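Local coordinates for protein arginine N-methyltransferase SFM1 (Saccharomyces cerevisiae, PDB 5C74) that catalyses the S-adenosyl-L-methionine-dependent monomethylation of a single arginine of ribosomal protein S3, at residues A[3-8]-A[102-107]; A[17-22]-A[138-143]; A[61-66]-A[122-127]; A[81-86]-A[131-136]. All coordinates share one frame; numbering follows the deposited sequence.

Overall arrangement
From the N terminus, strand 2-6 lies in the middle of the six-stranded parallel sheet. Contact 1 closes the loop from this strand to its neighbour 101-104. Helix 14-27 follows, and contact 2 ties it to the start of helix 140-151, so contacts 1 and 2 cross. Contact 3 joins the turn after strand 56-57 to the end of helix 116-123 and crosses contact 1. Contact 4 adds strand 128-131, an outermost strand, to strand 80-83. It crosses contacts 1 and 3. Contacts 3 and 4 both lie within the long loop that contact 2 closes. Phe104 of contact 1 packs on Ala143 of contact 2.

Contact 1: A[3-8]-A[102-107]; sequences YIIEHM and FVFGGI
Tyr3 overlaps Phe102 obliquely, with Tyr3 CD1 3.8 Å from Phe102 CB. The ring of Phe102 itself turns off, because its CG stands anti to the backbone N (chi1 -171°). Ile5 and Phe104 share this face of the sheet. They lie side by side and point the same way, with Ile5 CG1 3.9 Å from Phe104 CD1. Ile4 and Val103 pair likewise on the other face, where Ile4 CD1 meets Val103 CG2 at 4.1 Å.

The backbones are joined by three nearly straight bonds: Ile4 N to Phe102 O, Phe104 N to Ile4 O, and Glu6 N to Phe104 O. Past the end of strand 102-104, the Glu6 side chain takes over. Glu6 OE1 accepts from Gly106 N at 2.8 Å through its anti lone pair. The same oxygen forms a salt bridge with Arg116. A water donates to both Glu6 O and Gly105 O. Gly106 leaves room for Met8, whose SD lies 4.0 Å from Gly106 CA. Helix 140-151 packs on the Tyr3, Ile5 and Phe104 face. This is the parallel pairing of central strands in the alpha/beta fold of a SPOUT methyltransferase.

Contact 2: A[17-22]-A[138-143]; sequences ILEYSQ and MTTDTA
Glu19 reaches from helix 14-27 to the first turn of helix 140-151 and crosses both Thr139 and Asp141 at about a right angle. Its CG lies beside the backbone N, anti to the carbonyl carbon (chi1 -68°). From there the extended chain carries the carboxylate to Thr139 and Asp141. Glu19 OE2 lies 3.4 Å from Thr139 CB, and Glu19 CD is 3.3 Å from Asp141 OD1.

Asp141 is folded differently. Its CG sits between the backbone N and the carbonyl carbon (chi1 63°). Thr139, the N-cap residue, donates from its OG1 to Asp141 OD1 at 2.7 Å, from above the carboxylate plane. The two carboxylates are turned 51° apart and make no direct bond. Glu19 OE2 and Asp141 OD1, both acceptors, stand 3.4 Å from each other.

Water joins the two helices instead. One water donates to Glu19 OE1 at 2.7 Å and accepts from Thr140 N at 3.1 Å. A second donates to Glu19 OE1 and has a weak bond to Thr140 OG1. An alanine in place of Glu19 would probably leave these waters without their acceptor and open a gap beside Thr139.

Glu206 of the second subunit, a residue of the C-terminal tag, also brings its carboxylate near Glu19 OE2. Within the native pair, two acceptors lie side by side, so the polar link between the helices rests on water. The N-terminal end of helix 140-151 may partly offset the negative charge.

Contact 3: A[61-66]-A[122-127]; sequences DLKGIN and TAYPNL
Tyr124 meets Asp61 tip to tip, and its OH donates to Asp61 OD2 at 2.6 Å. Asp61 heads an Asx turn, and Tyr124 is the first residue beyond helix 116-123. The contact thus joins a turn to a helix end, over the sheet face that carries Ile4 and Val103. The bond uses the syn lone pair of OD2. The carboxylate and ring planes are 78° apart.

Lys63 and Tyr124 slide past each other in opposite directions. Lys63 CG lies beside its own backbone N, anti to the carbonyl carbon (chi1 -81°), and makes a CH-pi contact over the ring centre, 3.5 Å from the Tyr124 centroid. Ala123 CB lies on the opposite face, offset toward the rim. Leu62 CD2 adds a contact of 4.1 Å to Tyr124 CE2. Leu62 also reaches tip to tip to Leu127, its CD1 meeting Leu127 CD2. A phenylalanine in place of Tyr124 would probably leave Asp61 OD2 without its donor.

Further out, backbone bonds shape both segments. Leu127 N bonds to Tyr124 O. A bond from Gly64 N to Asp61 O overlaps the Asx turn. That turn sets the carboxylate: Lys63 N donates to Asp61 OD1 at 2.9 Å, from 45° above the carboxylate plane.

Contact 4: A[81-86]-A[131-136]; sequences CLLDPR and RRLGDK
Leu83 and Leu133 cross at about a right angle. Leu83 carries its CG anti to the backbone N (chi1 176°), and its CD1 meets Leu133 CG at 3.9 Å. The same Leu83 CD1 lies 3.8 Å from Arg131 O, so one methyl group touches both the leucine and the backbone ahead of it.

At the other end of the pairing, Cys81 turns its sulfur onto the aliphatic start of Arg131. Cys81 SG is 3.5 Å from Arg131 CB and almost as near its CG. Arg131 then bends at chi2 (-69°), and its guanidinium goes elsewhere, where its NE forms a salt bridge with Asp95. Arg132 CB lies 4.0 Å from Asp84 O. The charge of Arg132 also has an outside partner: its NE forms a salt bridge with Asp90.

Two backbone bonds hold the strands in parallel register round Leu83 and Arg131. Arg131 N donates to Leu82 O at 3.0 Å, and Asp84 N donates to Arg131 O at 2.9 Å. Beyond them the chain of 81-86 turns off: Asp84 OD1 accepts from Arg86 N in an Asx turn, while Asp84 OD2 bonds to Ser130 OG.

Strand 80-83 thus lies between strand 128-131, an outermost strand, and strand 101-104, whose Phe102 packs on Cys81 and Leu83. Leu82 and Asp84 touch helix 116-123, and Leu133 packs against helix 140-151.

Contact 1: A[3-8]-A[102-107]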
# COMPACT_ATOMS: atom_id res chain seq x y z
N TYR A 3 -9.31 5.64 -18.31
CA TYR A 3 -9.57 5.69 -16.88
C TYR A 3 -8.46 6.41 -16.16
O TYR A 3 -7.29 6.16 -16.41
CB TYR A 3 -9.72 4.28 -16.34
CG TYR A 3 -10.90 3.60 -16.98
CD1 TYR A 3 -12.18 3.80 -16.49
CD2 TYR A 3 -10.74 2.84 -18.14
CE1 TYR A 3 -13.28 3.22 -17.11
CE2 TYR A 3 -11.83 2.26 -18.76
CZ TYR A 3 -13.10 2.45 -18.24
OH TYR A 3 -14.19 1.89 -18.86
N ILE A 4 -8.83 7.32 -15.26
CA ILE A 4 -7.84 8.05 -14.48
C ILE A 4 -8.11 7.75 -13.00
O ILE A 4 -9.22 7.91 -12.53
CB ILE A 4 -7.91 9.57 -14.74
CG1 ILE A 4 -7.67 9.88 -16.22
CG2 ILE A 4 -6.90 10.34 -13.85
CD1 ILE A 4 -8.03 11.31 -16.63
N ILE A 5 -7.08 7.30 -12.29
CA ILE A 5 -7.25 7.04 -10.86
C ILE A 5 -6.32 7.95 -10.09
O ILE A 5 -5.11 7.91 -10.30
CB ILE A 5 -6.93 5.57 -10.49
CG1 ILE A 5 -7.87 4.60 -11.22
CG2 ILE A 5 -7.03 5.36 -8.98
CD1 ILE A 5 -7.49 3.15 -11.05
N GLU A 6 -6.86 8.77 -9.21
CA GLU A 6 -6.00 9.59 -8.37
C GLU A 6 -5.42 8.69 -7.29
O GLU A 6 -6.17 8.10 -6.51
CB GLU A 6 -6.77 10.75 -7.75
CG GLU A 6 -7.35 11.74 -8.76
CD GLU A 6 -7.75 13.05 -8.11
OE1 GLU A 6 -8.45 13.00 -7.07
OE2 GLU A 6 -7.34 14.12 -8.62
N HIS A 7 -4.10 8.59 -7.23
CA HIS A 7 -3.47 7.72 -6.25
C HIS A 7 -2.74 8.64 -5.30
O HIS A 7 -1.55 8.85 -5.45
CB HIS A 7 -2.51 6.72 -6.92
CG HIS A 7 -1.93 5.71 -5.97
ND1 HIS A 7 -2.45 4.45 -5.81
CD2 HIS A 7 -0.87 5.79 -5.11
CE1 HIS A 7 -1.75 3.79 -4.90
NE2 HIS A 7 -0.78 4.58 -4.47
N MET A 8 -3.47 9.21 -4.35
CA MET A 8 -2.95 10.30 -3.53
C MET A 8 -2.51 9.80 -2.17
O MET A 8 -2.93 10.32 -1.13
CB MET A 8 -4.01 11.40 -3.37
CG MET A 8 -4.47 12.05 -4.70
SD MET A 8 -5.85 13.23 -4.53
CE MET A 8 -5.03 14.61 -3.74
N PHE A 102 -12.90 8.66 -17.53
CA PHE A 102 -13.68 8.35 -16.34
C PHE A 102 -12.71 8.44 -15.18
O PHE A 102 -11.67 7.79 -15.19
CB PHE A 102 -14.29 6.95 -16.43
CG PHE A 102 -15.28 6.65 -15.34
CD1 PHE A 102 -14.86 6.11 -14.13
CD2 PHE A 102 -16.63 6.89 -15.52
CE1 PHE A 102 -15.77 5.82 -13.13
CE2 PHE A 102 -17.55 6.60 -14.51
CZ PHE A 102 -17.11 6.07 -13.32
N VAL A 103 -13.04 9.27 -14.19
CA VAL A 103 -12.09 9.61 -13.12
C VAL A 103 -12.52 9.06 -11.76
O VAL A 103 -13.66 9.19 -11.36
CB VAL A 103 -11.95 11.13 -13.01
CG1 VAL A 103 -11.04 11.50 -11.85
CG2 VAL A 103 -11.44 11.72 -14.33
N PHE A 104 -11.58 8.41 -11.07
CA PHE A 104 -11.78 8.00 -9.68
C PHE A 104 -11.07 9.01 -8.82
O PHE A 104 -9.83 9.09 -8.84
CB PHE A 104 -11.22 6.60 -9.42
CG PHE A 104 -11.98 5.52 -10.13
CD1 PHE A 104 -11.73 5.26 -11.47
CD2 PHE A 104 -12.94 4.78 -9.46
CE1 PHE A 104 -12.43 4.27 -12.13
CE2 PHE A 104 -13.64 3.79 -10.11
CZ PHE A 104 -13.39 3.53 -11.44
N GLY A 105 -11.84 9.80 -8.10
CA GLY A 105 -11.30 10.83 -7.22
C GLY A 105 -10.50 10.20 -6.10
O GLY A 105 -10.76 9.06 -5.70
N GLY A 106 -9.53 10.93 -5.58
CA GLY A 106 -8.68 10.40 -4.54
C GLY A 106 -9.49 10.19 -3.27
O GLY A 106 -10.43 10.94 -3.02
N ILE A 107 -9.15 9.16 -2.51
CA ILE A 107 -9.75 8.95 -1.20
C ILE A 107 -8.73 9.36 -0.15
O ILE A 107 -7.65 8.79 -0.08
CB ILE A 107 -10.19 7.48 -0.98
CG1 ILE A 107 -11.32 7.11 -1.94
CG2 ILE A 107 -10.62 7.25 0.46
CD1 ILE A 107 -10.86 6.32 -3.14
O HOH W 1 -8.73 7.07 -6.17

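Contact 2: A[17-22]-A[138-143]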
# COMPACT_ATOMS: atom_id res chain seq x y z
N ILE A 17 -2.04 -3.40 -5.71
CA ILE A 17 -1.23 -3.87 -6.84
C ILE A 17 -1.99 -4.94 -7.63
O ILE A 17 -1.98 -4.93 -8.86
CB ILE A 17 0.13 -4.43 -6.36
CG1 ILE A 17 0.98 -3.28 -5.79
CG2 ILE A 17 0.86 -5.14 -7.52
CD1 ILE A 17 2.26 -3.76 -5.05
N LEU A 18 -2.66 -5.84 -6.92
CA LEU A 18 -3.44 -6.85 -7.62
C LEU A 18 -4.59 -6.21 -8.39
O LEU A 18 -4.86 -6.62 -9.53
CB LEU A 18 -3.97 -7.90 -6.64
CG LEU A 18 -2.89 -8.70 -5.90
CD1 LEU A 18 -3.56 -9.74 -4.99
CD2 LEU A 18 -1.97 -9.39 -6.91
N GLU A 19 -5.26 -5.23 -7.79
CA GLU A 19 -6.37 -4.55 -8.48
C GLU A 19 -5.89 -3.77 -9.69
O GLU A 19 -6.49 -3.88 -10.77
CB GLU A 19 -7.13 -3.63 -7.53
CG GLU A 19 -7.89 -4.44 -6.48
CD GLU A 19 -8.99 -3.66 -5.76
OE1 GLU A 19 -9.07 -2.42 -5.91
OE2 GLU A 19 -9.78 -4.33 -5.06
N TYR A 20 -4.83 -2.99 -9.53
CA TYR A 20 -4.29 -2.25 -10.68
C TYR A 20 -3.82 -3.20 -11.79
O TYR A 20 -4.00 -2.90 -12.98
CB TYR A 20 -3.13 -1.35 -10.26
CG TYR A 20 -3.53 -0.14 -9.44
CD1 TYR A 20 -4.88 0.19 -9.23
CD2 TYR A 20 -2.57 0.70 -8.90
CE1 TYR A 20 -5.22 1.30 -8.48
CE2 TYR A 20 -2.91 1.80 -8.16
CZ TYR A 20 -4.22 2.11 -7.96
OH TYR A 20 -4.51 3.23 -7.21
N SER A 21 -3.21 -4.32 -11.42
CA SER A 21 -2.75 -5.29 -12.40
C SER A 21 -3.93 -5.83 -13.20
O SER A 21 -3.83 -5.99 -14.41
CB SER A 21 -2.02 -6.46 -11.74
OG SER A 21 -0.85 -6.01 -11.09
N GLN A 22 -5.03 -6.12 -12.51
CA GLN A 22 -6.22 -6.64 -13.17
C GLN A 22 -6.79 -5.60 -14.14
O GLN A 22 -7.18 -5.92 -15.27
CB GLN A 22 -7.28 -7.05 -12.15
CG GLN A 22 -8.54 -7.65 -12.76
CD GLN A 22 -8.43 -9.13 -13.01
OE1 GLN A 22 -7.33 -9.69 -13.06
NE2 GLN A 22 -9.59 -9.78 -13.15
N MET A 138 -18.14 -0.30 -4.99
CA MET A 138 -17.41 -1.31 -5.74
C MET A 138 -15.91 -1.12 -5.54
O MET A 138 -15.46 0.01 -5.32
CB MET A 138 -17.71 -1.20 -7.25
CG MET A 138 -19.20 -1.32 -7.64
SD MET A 138 -19.43 -0.91 -9.42
CE MET A 138 -20.97 -1.81 -9.67
N THR A 139 -15.15 -2.21 -5.67
CA THR A 139 -13.71 -2.07 -5.81
C THR A 139 -13.42 -1.35 -7.12
O THR A 139 -14.24 -1.31 -8.04
CB THR A 139 -12.95 -3.43 -5.80
OG1 THR A 139 -13.32 -4.21 -6.95
CG2 THR A 139 -13.27 -4.23 -4.50
N THR A 140 -12.23 -0.76 -7.21
CA THR A 140 -11.92 0.01 -8.39
C THR A 140 -11.92 -0.84 -9.65
O THR A 140 -12.44 -0.42 -10.69
CB THR A 140 -10.58 0.70 -8.23
OG1 THR A 140 -10.60 1.44 -7.01
CG2 THR A 140 -10.36 1.66 -9.40
N ASP A 141 -11.36 -2.05 -9.58
CA ASP A 141 -11.36 -2.91 -10.77
C ASP A 141 -12.77 -3.33 -11.17
O ASP A 141 -13.06 -3.46 -12.36
CB ASP A 141 -10.49 -4.14 -10.55
CG ASP A 141 -11.01 -5.01 -9.44
OD1 ASP A 141 -11.00 -4.54 -8.28
OD2 ASP A 141 -11.40 -6.16 -9.72
N THR A 142 -13.65 -3.52 -10.20
CA THR A 142 -15.05 -3.84 -10.50
C THR A 142 -15.76 -2.64 -11.17
O THR A 142 -16.53 -2.81 -12.13
CB THR A 142 -15.84 -4.24 -9.23
OG1 THR A 142 -15.33 -5.47 -8.72
CG2 THR A 142 -17.31 -4.43 -9.58
N ALA A 143 -15.48 -1.44 -10.66
CA ALA A 143 -16.09 -0.23 -11.19
C ALA A 143 -15.67 -0.04 -12.65
O ALA A 143 -16.48 0.35 -13.49
CB ALA A 143 -15.69 1.00 -10.37
O HOH W 2 -10.73 -0.83 -4.49
O HOH W 3 -7.65 0.25 -6.38

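Contact 3: A[61-66]-A[122-127]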
# COMPACT_ATOMS: atom_id res chain seq x y z
N ASP A 61 -1.80 16.50 -11.54
CA ASP A 61 -3.19 16.09 -11.46
C ASP A 61 -3.72 15.78 -12.86
O ASP A 61 -2.96 15.83 -13.84
CB ASP A 61 -4.06 17.13 -10.74
CG ASP A 61 -4.27 18.43 -11.54
OD1 ASP A 61 -4.01 18.50 -12.76
OD2 ASP A 61 -4.74 19.40 -10.91
N LEU A 62 -5.00 15.49 -12.96
CA LEU A 62 -5.54 14.96 -14.21
C LEU A 62 -5.39 15.95 -15.36
O LEU A 62 -5.32 15.55 -16.53
CB LEU A 62 -7.01 14.55 -14.04
CG LEU A 62 -8.10 15.62 -13.92
CD1 LEU A 62 -9.48 14.97 -13.96
CD2 LEU A 62 -7.98 16.48 -12.66
N LYS A 63 -5.30 17.23 -15.05
CA LYS A 63 -5.16 18.25 -16.09
C LYS A 63 -3.71 18.38 -16.57
O LYS A 63 -3.44 19.14 -17.50
CB LYS A 63 -5.68 19.60 -15.59
CG LYS A 63 -7.21 19.70 -15.69
CD LYS A 63 -7.66 19.85 -17.15
CE LYS A 63 -7.44 21.27 -17.64
NZ LYS A 63 -7.75 21.42 -19.09
N GLY A 64 -2.80 17.62 -15.97
CA GLY A 64 -1.41 17.60 -16.43
C GLY A 64 -1.07 16.33 -17.21
O GLY A 64 0.04 16.14 -17.69
N ILE A 65 -2.06 15.45 -17.35
CA ILE A 65 -1.84 14.17 -17.99
C ILE A 65 -1.47 14.30 -19.47
O ILE A 65 -0.59 13.58 -19.97
CB ILE A 65 -3.12 13.29 -17.84
CG1 ILE A 65 -3.21 12.73 -16.42
CG2 ILE A 65 -3.14 12.17 -18.87
CD1 ILE A 65 -4.51 11.92 -16.19
N ASN A 66 -2.11 15.23 -20.17
CA ASN A 66 -1.90 15.38 -21.61
C ASN A 66 -0.47 15.84 -21.89
O ASN A 66 0.16 15.38 -22.84
CB ASN A 66 -2.91 16.37 -22.20
CG ASN A 66 -4.31 15.76 -22.33
OD1 ASN A 66 -5.30 16.34 -21.86
ND2 ASN A 66 -4.40 14.59 -22.94
N THR A 122 -14.00 22.64 -8.02
CA THR A 122 -13.63 24.01 -7.74
C THR A 122 -12.37 24.41 -8.53
O THR A 122 -12.25 25.55 -9.01
CB THR A 122 -13.39 24.23 -6.23
OG1 THR A 122 -14.60 23.95 -5.51
CG2 THR A 122 -12.97 25.67 -5.95
N ALA A 123 -11.44 23.47 -8.67
CA ALA A 123 -10.23 23.76 -9.45
C ALA A 123 -10.53 23.88 -10.94
O ALA A 123 -9.99 24.74 -11.62
CB ALA A 123 -9.18 22.68 -9.21
N TYR A 124 -11.43 23.02 -11.43
CA TYR A 124 -11.74 22.93 -12.86
C TYR A 124 -13.25 22.88 -13.09
O TYR A 124 -13.80 21.84 -13.46
CB TYR A 124 -11.07 21.69 -13.46
CG TYR A 124 -9.59 21.62 -13.15
CD1 TYR A 124 -8.72 22.59 -13.64
CD2 TYR A 124 -9.05 20.59 -12.37
CE1 TYR A 124 -7.36 22.54 -13.36
CE2 TYR A 124 -7.68 20.54 -12.09
CZ TYR A 124 -6.85 21.51 -12.58
OH TYR A 124 -5.49 21.48 -12.32
N PRO A 125 -13.93 24.03 -12.88
CA PRO A 125 -15.40 24.01 -12.87
C PRO A 125 -16.04 23.66 -14.22
O PRO A 125 -17.17 23.19 -14.22
CB PRO A 125 -15.77 25.43 -12.42
CG PRO A 125 -14.55 26.25 -12.66
CD PRO A 125 -13.39 25.33 -12.48
N ASN A 126 -15.33 23.86 -15.33
CA ASN A 126 -15.84 23.49 -16.65
C ASN A 126 -15.60 22.03 -17.04
O ASN A 126 -16.12 21.55 -18.05
CB ASN A 126 -15.20 24.37 -17.72
CG ASN A 126 -15.51 25.83 -17.53
OD1 ASN A 126 -16.61 26.20 -17.12
ND2 ASN A 126 -14.54 26.69 -17.82
N LEU A 127 -14.80 21.33 -16.26
CA LEU A 127 -14.24 20.06 -16.73
C LEU A 127 -15.12 18.81 -16.54
O LEU A 127 -15.29 18.02 -17.47
CB LEU A 127 -12.89 19.82 -16.04
CG LEU A 127 -12.17 18.53 -16.42
CD1 LEU A 127 -11.82 18.54 -17.89
CD2 LEU A 127 -10.91 18.36 -15.54

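Contact 4: A[81-86]-A[131-136]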
# COMPACT_ATOMS: atom_id res chain seq x y z
N CYS A 81 -15.84 12.30 -17.13
CA CYS A 81 -16.81 11.84 -16.15
C CYS A 81 -16.15 11.60 -14.80
O CYS A 81 -15.07 11.02 -14.72
CB CYS A 81 -17.50 10.56 -16.63
SG CYS A 81 -18.71 9.93 -15.46
N LEU A 82 -16.79 12.05 -13.73
CA LEU A 82 -16.27 11.78 -12.40
C LEU A 82 -17.19 10.81 -11.68
O LEU A 82 -18.39 11.07 -11.55
CB LEU A 82 -16.13 13.08 -11.60
CG LEU A 82 -15.73 12.92 -10.13
CD1 LEU A 82 -14.24 12.50 -10.01
CD2 LEU A 82 -15.98 14.23 -9.39
N LEU A 83 -16.65 9.68 -11.23
CA LEU A 83 -17.42 8.79 -10.36
C LEU A 83 -17.81 9.56 -9.12
O LEU A 83 -16.95 10.10 -8.42
CB LEU A 83 -16.63 7.54 -9.96
CG LEU A 83 -17.41 6.66 -8.96
CD1 LEU A 83 -18.68 6.10 -9.62
CD2 LEU A 83 -16.55 5.52 -8.40
N ASP A 84 -19.10 9.63 -8.84
CA ASP A 84 -19.56 10.48 -7.76
C ASP A 84 -20.68 9.75 -6.99
O ASP A 84 -21.80 9.67 -7.47
CB ASP A 84 -20.05 11.82 -8.33
CG ASP A 84 -20.42 12.84 -7.26
OD1 ASP A 84 -20.42 12.52 -6.05
OD2 ASP A 84 -20.73 13.99 -7.65
N PRO A 85 -20.36 9.22 -5.81
CA PRO A 85 -21.38 8.52 -5.01
C PRO A 85 -22.51 9.43 -4.52
O PRO A 85 -23.56 8.92 -4.11
CB PRO A 85 -20.59 7.94 -3.83
CG PRO A 85 -19.35 8.79 -3.75
CD PRO A 85 -19.03 9.19 -5.17
N ARG A 86 -22.31 10.75 -4.58
CA ARG A 86 -23.36 11.68 -4.16
C ARG A 86 -24.27 12.08 -5.32
O ARG A 86 -25.27 12.80 -5.13
CB ARG A 86 -22.74 12.93 -3.53
CG ARG A 86 -21.83 12.63 -2.34
CD ARG A 86 -22.60 12.51 -1.03
NE ARG A 86 -23.50 11.36 -1.03
CZ ARG A 86 -23.12 10.11 -0.79
NH1 ARG A 86 -21.85 9.84 -0.51
NH2 ARG A 86 -24.01 9.13 -0.81
N ARG A 131 -21.25 11.15 -12.44
CA ARG A 131 -22.13 10.00 -12.63
C ARG A 131 -21.98 9.03 -11.48
O ARG A 131 -20.90 8.87 -10.93
CB ARG A 131 -21.84 9.27 -13.93
CG ARG A 131 -22.29 10.01 -15.18
CD ARG A 131 -23.80 10.07 -15.28
NE ARG A 131 -24.22 10.54 -16.60
CZ ARG A 131 -24.49 11.81 -16.88
NH1 ARG A 131 -24.37 12.73 -15.93
NH2 ARG A 131 -24.86 12.16 -18.11
N ARG A 132 -23.08 8.36 -11.15
CA ARG A 132 -23.07 7.26 -10.19
C ARG A 132 -22.89 5.93 -10.91
O ARG A 132 -23.22 5.82 -12.09
CB ARG A 132 -24.38 7.26 -9.38
CG ARG A 132 -24.34 6.47 -8.10
CD ARG A 132 -25.71 6.48 -7.40
NE ARG A 132 -26.72 5.77 -8.18
CZ ARG A 132 -27.89 5.35 -7.68
NH1 ARG A 132 -28.19 5.57 -6.41
NH2 ARG A 132 -28.75 4.71 -8.46
N LEU A 133 -22.39 4.91 -10.21
CA LEU A 133 -22.44 3.54 -10.72
C LEU A 133 -23.23 2.67 -9.73
O LEU A 133 -22.67 1.81 -9.06
CB LEU A 133 -21.04 2.95 -10.90
CG LEU A 133 -20.15 3.43 -12.05
CD1 LEU A 133 -18.77 2.74 -11.94
CD2 LEU A 133 -20.79 3.14 -13.41
N GLY A 134 -24.53 2.92 -9.64
CA GLY A 134 -25.38 2.18 -8.71
C GLY A 134 -25.20 2.64 -7.28
O GLY A 134 -24.37 3.50 -7.00
N ASP A 135 -25.98 2.08 -6.36
CA ASP A 135 -25.95 2.63 -5.01
C ASP A 135 -25.12 1.80 -4.05
O ASP A 135 -25.23 1.95 -2.83
CB ASP A 135 -27.38 2.79 -4.48
CG ASP A 135 -28.09 1.47 -4.30
OD1 ASP A 135 -27.57 0.42 -4.73
OD2 ASP A 135 -29.20 1.49 -3.74
N LYS A 136 -24.26 0.94 -4.58
CA LYS A 136 -23.36 0.20 -3.70
C LYS A 136 -21.90 0.34 -4.10
O LYS A 136 -21.55 0.28 -5.28
CB LYS A 136 -23.76 -1.27 -3.66
CG LYS A 136 -25.06 -1.48 -2.88
CD LYS A 136 -25.28 -2.90 -2.43
CE LYS A 136 -26.40 -2.96 -1.40
NZ LYS A 136 -27.54 -2.09 -1.78